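Side-chain contacts in N-(5'-phosphoribosyl)anthranilate isomerase (PDB 5LHF), which catalyses the third step of tryptophan biosynthesis from chorismate, isomerising N-(5-phospho-beta-D-ribosyl)anthranilate to 1-(2-carboxyphenylamino)-1-deoxy-D-ribulose 5-phosphate: residues E116-L121 with A151-E156; E123-Y128 with I133-G138; V39-A44 with W67-E72. One frame throughout, in Å; residues are numbered along the deposited sequence.

Contact 1 of 3, residues E116-L121 with A151-E156; sequences EDAERL and AIIAKE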
# COMPACT_ATOMS: atom_id res chain seq x y z
N GLU A 116 22.13 8.30 0.94
CA GLU A 116 21.71 9.70 0.92
C GLU A 116 20.24 9.84 0.56
O GLU A 116 19.53 10.66 1.15
CB GLU A 116 22.58 10.49 -0.06
CG GLU A 116 24.06 10.34 0.23
CD GLU A 116 24.90 11.35 -0.50
OE1 GLU A 116 26.05 11.59 -0.07
OE2 GLU A 116 24.42 11.92 -1.51
N ASP A 117 19.77 9.04 -0.40
CA ASP A 117 18.34 8.96 -0.65
C ASP A 117 17.60 8.48 0.59
O ASP A 117 16.50 8.97 0.91
CB ASP A 117 18.06 8.05 -1.85
CG ASP A 117 18.24 8.78 -3.18
OD1 ASP A 117 17.88 9.97 -3.26
OD2 ASP A 117 18.75 8.16 -4.13
N ALA A 118 18.19 7.54 1.33
CA ALA A 118 17.58 7.07 2.57
C ALA A 118 17.47 8.19 3.61
O ALA A 118 16.44 8.30 4.28
CB ALA A 118 18.37 5.89 3.14
N GLU A 119 18.51 9.02 3.75
CA GLU A 119 18.45 10.12 4.71
C GLU A 119 17.33 11.09 4.37
O GLU A 119 16.60 11.56 5.26
CB GLU A 119 19.78 10.87 4.76
CG GLU A 119 20.82 10.26 5.68
CD GLU A 119 22.07 11.12 5.78
OE1 GLU A 119 23.10 10.61 6.29
OE2 GLU A 119 22.03 12.30 5.36
N ARG A 120 17.21 11.45 3.10
CA ARG A 120 16.13 12.33 2.67
C ARG A 120 14.77 11.70 2.94
O ARG A 120 13.83 12.38 3.35
CB ARG A 120 16.30 12.64 1.19
CG ARG A 120 15.23 13.52 0.56
CD ARG A 120 15.60 13.83 -0.89
NE ARG A 120 17.04 13.69 -1.11
CZ ARG A 120 17.60 12.71 -1.82
NH1 ARG A 120 16.83 11.79 -2.38
NH2 ARG A 120 18.92 12.66 -1.96
N LEU A 121 14.65 10.38 2.74
CA LEU A 121 13.34 9.76 2.91
C LEU A 121 12.93 9.73 4.37
O LEU A 121 11.76 9.95 4.69
CB LEU A 121 13.34 8.35 2.31
CG LEU A 121 11.98 7.64 2.26
CD1 LEU A 121 10.88 8.59 1.79
CD2 LEU A 121 12.07 6.40 1.37
N ALA A 151 15.80 -0.85 2.53
CA ALA A 151 16.38 -1.67 3.59
C ALA A 151 16.86 -0.81 4.75
O ALA A 151 16.74 -1.21 5.91
CB ALA A 151 17.52 -2.52 3.03
N ILE A 152 17.38 0.39 4.47
CA ILE A 152 17.78 1.28 5.55
C ILE A 152 16.56 1.80 6.30
O ILE A 152 16.56 1.86 7.54
CB ILE A 152 18.65 2.43 4.99
CG1 ILE A 152 19.96 1.87 4.42
CG2 ILE A 152 18.93 3.45 6.08
CD1 ILE A 152 20.80 2.90 3.64
N ILE A 153 15.50 2.18 5.57
CA ILE A 153 14.29 2.67 6.21
C ILE A 153 13.66 1.60 7.09
O ILE A 153 13.12 1.90 8.16
CB ILE A 153 13.28 3.16 5.15
CG1 ILE A 153 13.95 4.10 4.13
CG2 ILE A 153 12.09 3.81 5.82
CD1 ILE A 153 14.44 5.39 4.71
N ALA A 154 13.72 0.33 6.65
CA ALA A 154 13.02 -0.74 7.35
C ALA A 154 13.62 -1.03 8.72
O ALA A 154 12.97 -1.69 9.53
CB ALA A 154 13.04 -2.03 6.50
N LYS A 155 14.84 -0.56 8.98
CA LYS A 155 15.43 -0.74 10.31
C LYS A 155 14.81 0.21 11.33
O LYS A 155 14.80 -0.11 12.53
CB LYS A 155 16.95 -0.55 10.25
CG LYS A 155 17.64 -1.61 9.40
CD LYS A 155 19.12 -1.32 9.25
CE LYS A 155 19.72 -2.14 8.13
NZ LYS A 155 21.20 -1.98 8.07
N GLU A 156 14.30 1.36 10.88
CA GLU A 156 13.73 2.39 11.75
C GLU A 156 12.22 2.32 11.88
O GLU A 156 11.67 2.77 12.90
CB GLU A 156 14.10 3.79 11.24
CG GLU A 156 15.58 4.10 11.28
CD GLU A 156 16.23 3.67 12.58
OE1 GLU A 156 15.73 4.05 13.66
OE2 GLU A 156 17.24 2.93 12.51

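Contact 2 of 3, residues E123-Y128 with I133-G138; sequences ELIGQY and ILLDTG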
# COMPACT_ATOMS: atom_id res chain seq x y z
N GLU A 123 13.64 11.88 6.70
CA GLU A 123 13.20 13.17 7.20
C GLU A 123 11.78 13.49 6.76
O GLU A 123 11.03 14.12 7.51
CB GLU A 123 14.18 14.28 6.80
CG GLU A 123 14.38 14.50 5.30
CD GLU A 123 13.29 15.35 4.65
OE1 GLU A 123 12.65 16.17 5.34
OE2 GLU A 123 13.06 15.18 3.43
N LEU A 124 11.38 13.05 5.56
CA LEU A 124 10.00 13.24 5.14
C LEU A 124 9.06 12.38 5.98
O LEU A 124 7.99 12.85 6.41
CB LEU A 124 9.85 12.93 3.65
CG LEU A 124 8.44 13.12 3.06
CD1 LEU A 124 7.91 14.54 3.33
CD2 LEU A 124 8.42 12.79 1.56
N ILE A 125 9.45 11.13 6.25
CA ILE A 125 8.60 10.21 6.99
C ILE A 125 8.36 10.71 8.42
O ILE A 125 7.25 10.62 8.95
CB ILE A 125 9.22 8.80 6.97
CG1 ILE A 125 9.23 8.28 5.53
CG2 ILE A 125 8.49 7.86 7.90
CD1 ILE A 125 9.95 6.94 5.34
N GLY A 126 9.40 11.25 9.05
CA GLY A 126 9.26 11.76 10.41
C GLY A 126 8.22 12.86 10.56
O GLY A 126 7.74 13.10 11.67
N GLN A 127 7.86 13.53 9.47
CA GLN A 127 6.88 14.62 9.52
C GLN A 127 5.46 14.14 9.76
O GLN A 127 4.60 14.96 10.10
CB GLN A 127 6.94 15.43 8.23
CG GLN A 127 8.33 15.89 7.84
CD GLN A 127 8.33 16.77 6.60
OE1 GLN A 127 7.27 17.10 6.06
NE2 GLN A 127 9.52 17.15 6.13
N TYR A 128 5.18 12.84 9.59
CA TYR A 128 3.83 12.32 9.66
C TYR A 128 3.62 11.49 10.92
O TYR A 128 4.56 10.91 11.47
CB TYR A 128 3.51 11.45 8.42
CG TYR A 128 3.34 12.26 7.16
CD1 TYR A 128 2.08 12.64 6.72
CD2 TYR A 128 4.44 12.66 6.41
CE1 TYR A 128 1.92 13.39 5.56
CE2 TYR A 128 4.29 13.41 5.25
CZ TYR A 128 3.02 13.77 4.84
OH TYR A 128 2.84 14.51 3.69
N ILE A 133 3.57 2.89 7.26
CA ILE A 133 4.41 3.51 6.24
C ILE A 133 4.52 2.54 5.08
O ILE A 133 4.98 1.40 5.26
CB ILE A 133 5.81 3.84 6.79
CG1 ILE A 133 5.74 4.89 7.89
CG2 ILE A 133 6.75 4.25 5.66
CD1 ILE A 133 5.24 6.21 7.43
N LEU A 134 4.10 2.96 3.89
CA LEU A 134 4.29 2.17 2.68
C LEU A 134 5.37 2.80 1.82
O LEU A 134 5.35 4.02 1.59
CB LEU A 134 2.98 2.03 1.89
CG LEU A 134 2.97 1.08 0.70
CD1 LEU A 134 1.60 0.36 0.59
CD2 LEU A 134 3.27 1.84 -0.59
N LEU A 135 6.31 1.99 1.36
CA LEU A 135 7.38 2.44 0.47
C LEU A 135 7.09 1.89 -0.93
O LEU A 135 7.13 0.67 -1.14
CB LEU A 135 8.76 1.99 0.97
CG LEU A 135 9.24 2.55 2.31
CD1 LEU A 135 10.70 2.15 2.62
CD2 LEU A 135 9.08 4.05 2.36
N ASP A 136 6.82 2.78 -1.87
CA ASP A 136 6.45 2.41 -3.23
C ASP A 136 7.69 2.44 -4.12
O ASP A 136 8.15 3.51 -4.51
CB ASP A 136 5.37 3.35 -3.74
CG ASP A 136 4.75 2.89 -5.04
OD1 ASP A 136 4.26 3.75 -5.79
OD2 ASP A 136 4.77 1.67 -5.32
N THR A 137 8.22 1.26 -4.46
CA THR A 137 9.45 1.14 -5.23
C THR A 137 9.18 1.21 -6.73
O THR A 137 8.09 0.88 -7.21
CB THR A 137 10.16 -0.17 -4.90
OG1 THR A 137 9.33 -1.27 -5.29
CG2 THR A 137 10.44 -0.26 -3.41
N GLY A 138 10.20 1.63 -7.49
CA GLY A 138 10.08 1.88 -8.91
C GLY A 138 10.54 0.73 -9.78
O GLY A 138 10.73 -0.41 -9.32

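Contact 3 of 3, residues V39-A44 with W67-E72; sequences VPLKTA and WANAVE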
# COMPACT_ATOMS: atom_id res chain seq x y z
N VAL A 39 -12.68 2.45 -8.96
CA VAL A 39 -14.12 2.20 -8.96
C VAL A 39 -14.82 3.46 -8.47
O VAL A 39 -14.21 4.28 -7.75
CB VAL A 39 -14.50 0.97 -8.09
CG1 VAL A 39 -13.82 -0.31 -8.58
CG2 VAL A 39 -14.23 1.24 -6.59
N PRO A 40 -16.09 3.65 -8.84
CA PRO A 40 -16.85 4.76 -8.25
C PRO A 40 -17.02 4.63 -6.73
O PRO A 40 -16.98 3.53 -6.18
CB PRO A 40 -18.21 4.68 -8.96
CG PRO A 40 -18.00 3.74 -10.12
CD PRO A 40 -16.88 2.84 -9.77
N LEU A 41 -17.21 5.78 -6.08
CA LEU A 41 -17.37 5.80 -4.61
C LEU A 41 -18.47 4.86 -4.14
O LEU A 41 -18.31 4.20 -3.11
CB LEU A 41 -17.65 7.22 -4.12
CG LEU A 41 -16.50 8.23 -4.07
CD1 LEU A 41 -16.95 9.53 -3.40
CD2 LEU A 41 -15.30 7.67 -3.35
N LYS A 42 -19.61 4.82 -4.84
CA LYS A 42 -20.67 3.92 -4.38
C LYS A 42 -20.21 2.47 -4.43
O LYS A 42 -20.55 1.66 -3.54
CB LYS A 42 -21.93 4.10 -5.22
CG LYS A 42 -23.07 3.27 -4.73
CD LYS A 42 -24.13 3.08 -5.79
CE LYS A 42 -25.49 3.16 -5.18
NZ LYS A 42 -25.93 1.89 -4.64
N THR A 43 -19.46 2.10 -5.47
CA THR A 43 -18.97 0.73 -5.56
C THR A 43 -17.99 0.44 -4.43
O THR A 43 -18.04 -0.63 -3.81
CB THR A 43 -18.32 0.49 -6.93
OG1 THR A 43 -19.27 0.74 -7.96
CG2 THR A 43 -17.83 -0.95 -7.04
N ALA A 44 -17.09 1.39 -4.15
CA ALA A 44 -16.17 1.23 -3.02
C ALA A 44 -16.93 1.14 -1.70
O ALA A 44 -16.56 0.37 -0.81
CB ALA A 44 -15.18 2.39 -2.98
N TRP A 67 -10.75 14.17 0.40
CA TRP A 67 -10.73 13.00 1.29
C TRP A 67 -11.94 12.95 2.19
O TRP A 67 -12.53 11.88 2.39
CB TRP A 67 -9.45 12.99 2.12
CG TRP A 67 -8.34 12.32 1.41
CD1 TRP A 67 -7.28 12.92 0.78
CD2 TRP A 67 -8.17 10.90 1.25
NE1 TRP A 67 -6.45 11.95 0.24
CE2 TRP A 67 -6.98 10.71 0.51
CE3 TRP A 67 -8.89 9.78 1.67
CZ2 TRP A 67 -6.51 9.43 0.18
CZ3 TRP A 67 -8.44 8.52 1.32
CH2 TRP A 67 -7.24 8.36 0.59
N ALA A 68 -12.32 14.10 2.78
CA ALA A 68 -13.46 14.12 3.68
C ALA A 68 -14.73 13.67 2.99
O ALA A 68 -15.52 12.89 3.55
CB ALA A 68 -13.65 15.54 4.25
N ASN A 69 -14.97 14.15 1.77
CA ASN A 69 -16.13 13.70 1.02
C ASN A 69 -16.10 12.19 0.81
O ASN A 69 -17.11 11.50 0.95
CB ASN A 69 -16.21 14.40 -0.33
CG ASN A 69 -17.34 13.86 -1.18
OD1 ASN A 69 -18.52 14.10 -0.89
ND2 ASN A 69 -17.01 13.09 -2.23
N ALA A 70 -14.93 11.66 0.44
CA ALA A 70 -14.87 10.23 0.13
C ALA A 70 -15.05 9.39 1.39
O ALA A 70 -15.66 8.32 1.34
CB ALA A 70 -13.55 9.90 -0.58
N VAL A 71 -14.54 9.86 2.53
CA VAL A 71 -14.74 9.14 3.78
C VAL A 71 -16.21 9.17 4.20
O VAL A 71 -16.77 8.16 4.64
CB VAL A 71 -13.81 9.70 4.88
CG1 VAL A 71 -14.07 9.05 6.22
CG2 VAL A 71 -12.36 9.45 4.48
N GLU A 72 -16.86 10.33 4.07
CA GLU A 72 -18.29 10.40 4.40
C GLU A 72 -19.11 9.46 3.53
O GLU A 72 -20.04 8.81 4.02
CB GLU A 72 -18.82 11.83 4.24
CG GLU A 72 -18.18 12.81 5.16
CD GLU A 72 -18.66 14.24 4.92
OE1 GLU A 72 -18.14 15.15 5.60
OE2 GLU A 72 -19.55 14.43 4.06

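Contact 1 of 3, residues E116-L121 with A151-E156
Ile153 meets Ala118 and Leu121 through a folded ethyl arm: CG1 lies anti to its carbonyl carbon, and a second turn (chi2 -65°) swings CD1 aside into the angle between the two facing residues. Neighbouring Ile152 keeps the same first rotation but runs its CD1 out straight (chi2 171°), and the difference gives the two isoleucines different tasks. The straight arm of Ile152 spreads CG2 and CD1 apart, and the Ala118 methyl rests between them: Ala118 CB is 3.9 Å from Ile152 CG2 and equally far from Ile152 CD1. The bent arm of Ile153 instead presses its methyl against the backbone as well as a side chain, with CD1 3.6 Å from Ala118 O and 4.0 Å from Leu121 CB. At the far end Leu121 CD2 comes to 4.1 Å from Ile153 CG1, the two side chains crossing at about a right angle, so that branch lies across branch.

All of this is van der Waals packing. It illustrates how a small residue lets two helices approach: Ala118 and Ile152 have CA atoms 6.5 Å apart, and the local axes pass at 9.6 Å with a crossing angle of -40°. Burial is uneven, for Ala118, Leu121 and Ile153 are enclosed while Ile152 lies at the more exposed margin.

Helices 114-126 and 143-156 are consecutive members of the outer layer of a (beta/alpha)8 barrel, and strand 132-136 lies between them in the chain. Leu121 and Ile153 both touch that strand, Ile153 also touches Leu122 of helix 114-126, and Ala118 meets Val149 one turn back on helix 143-156.

Contact 2 of 3, residues E123-Y128 with I133-G138
Ile125, in the last turn of its helix, faces Ile133 near the start of a strand, and their CA atoms, 7.9 Å apart, mark the nearest approach of the two backbones. Two branched side chains fill the gap by crossing obliquely. CG2 of Ile125 is 3.7 Å from CD1 of Ile133, the closest approach; the bent Ile133 ethyl arm (chi2 -64°) turns its methyl up to the helix. The Ile125 arm is extended instead (chi2 174°) and carries CD1 further along the strand, where it lies 4.2 Å from Leu135 CD2.

Here is the helix-to-strand half of a beta-alpha-beta crossover, the repeating element of the TIM barrel: strand 100-106 leads into helix 114-126, and strand 132-136 follows beside the first. Ile133 and Leu135, two residues apart, share the outward face of the strand, consistent with beta alternation; Leu135 meets Ile125 through CD2 alone. Phe105 of strand 100-106 touches both Ile125 and Ile133, closing the same apolar layer from the preceding strand.

Beyond Ile125, Tyr128 N donates to Ile125 O at 3.1 Å. The Tyr128 side chain starts toward the strand, but its ring turns off from it: Leu124 O lies in plane at the ring's edge, and the hydroxyl is hydrogen-bonded to Met85 O.

Contact 3 of 3, residues V39-A44 with W67-E72
Leu41 reaches across to Ala70 and Asn69 with both of its methyls, and the two branches find quite different company. On the close-packed side CD2 meets the Ala70 methyl, Leu41 CD2 lying 4.0 Å from Ala70 CB, apolar carbon on apolar carbon. Leu41 CD1 is also 4.2 Å from Ala70 CA, but its closer neighbour is Asn69. Leu41 sits in the first turn of helix 41-50, right after Pro40 at the N-cap position; CD1 is anti to CA (chi2 -173°), which carries this methyl farthest out, toward Asn69. Leu41 also touches Val31, in the loop after strand 26-30.

The more open side belongs to Asn69, which is partly exposed and buries less against Leu41 than Ala70 does, although its single approach is short. With CG anti to its backbone N (chi1 175°), the amide projects outward from the helix, nearly square to its axis, and ND2 stands 3.7 Å from Leu41 CD1, the two side chains passing at a slant. Its other end faces a polar partner: Asn69 OD1 is hydrogen-bonded to Lys73 NZ, one turn further along helix 64-74. These are neighbouring helices of the barrel's outer layer, and with CA atoms of Leu41 and Ala70 7.0 Å apart they touch here through little more than one leucine.

A methyl beside an amide nitrogen is a van der Waals neighbour rather than a bonding partner; the attraction across this contact is therefore mainly dispersive, while the amide's hydrogen bond to Lys73 stays within its own helix.

In the fold
Contacts 1 and 2 form one continuous apolar layer, their centres 9 Å apart: Ile153 CB lies 3.8 Å from Leu135 CD1, and Ile153 CG2 is as close to Ile125 CD1. Helix 114-126 serves both, packing on the next helix in contact 1 and on the strand between them in contact 2. Contact 3 stands across the barrel from contact 1, centres 33 Å apart, and its nearest atoms are about 10 Å from those of contact 2. As in other TIM barrels, the active site is expected at the C-terminal ends of the strands, where residues 137-138 follow strand 132-136. The sodium ion, bound by Thr43 OG1, sits beside contact 3, about 8 Å from the Leu41 side chain.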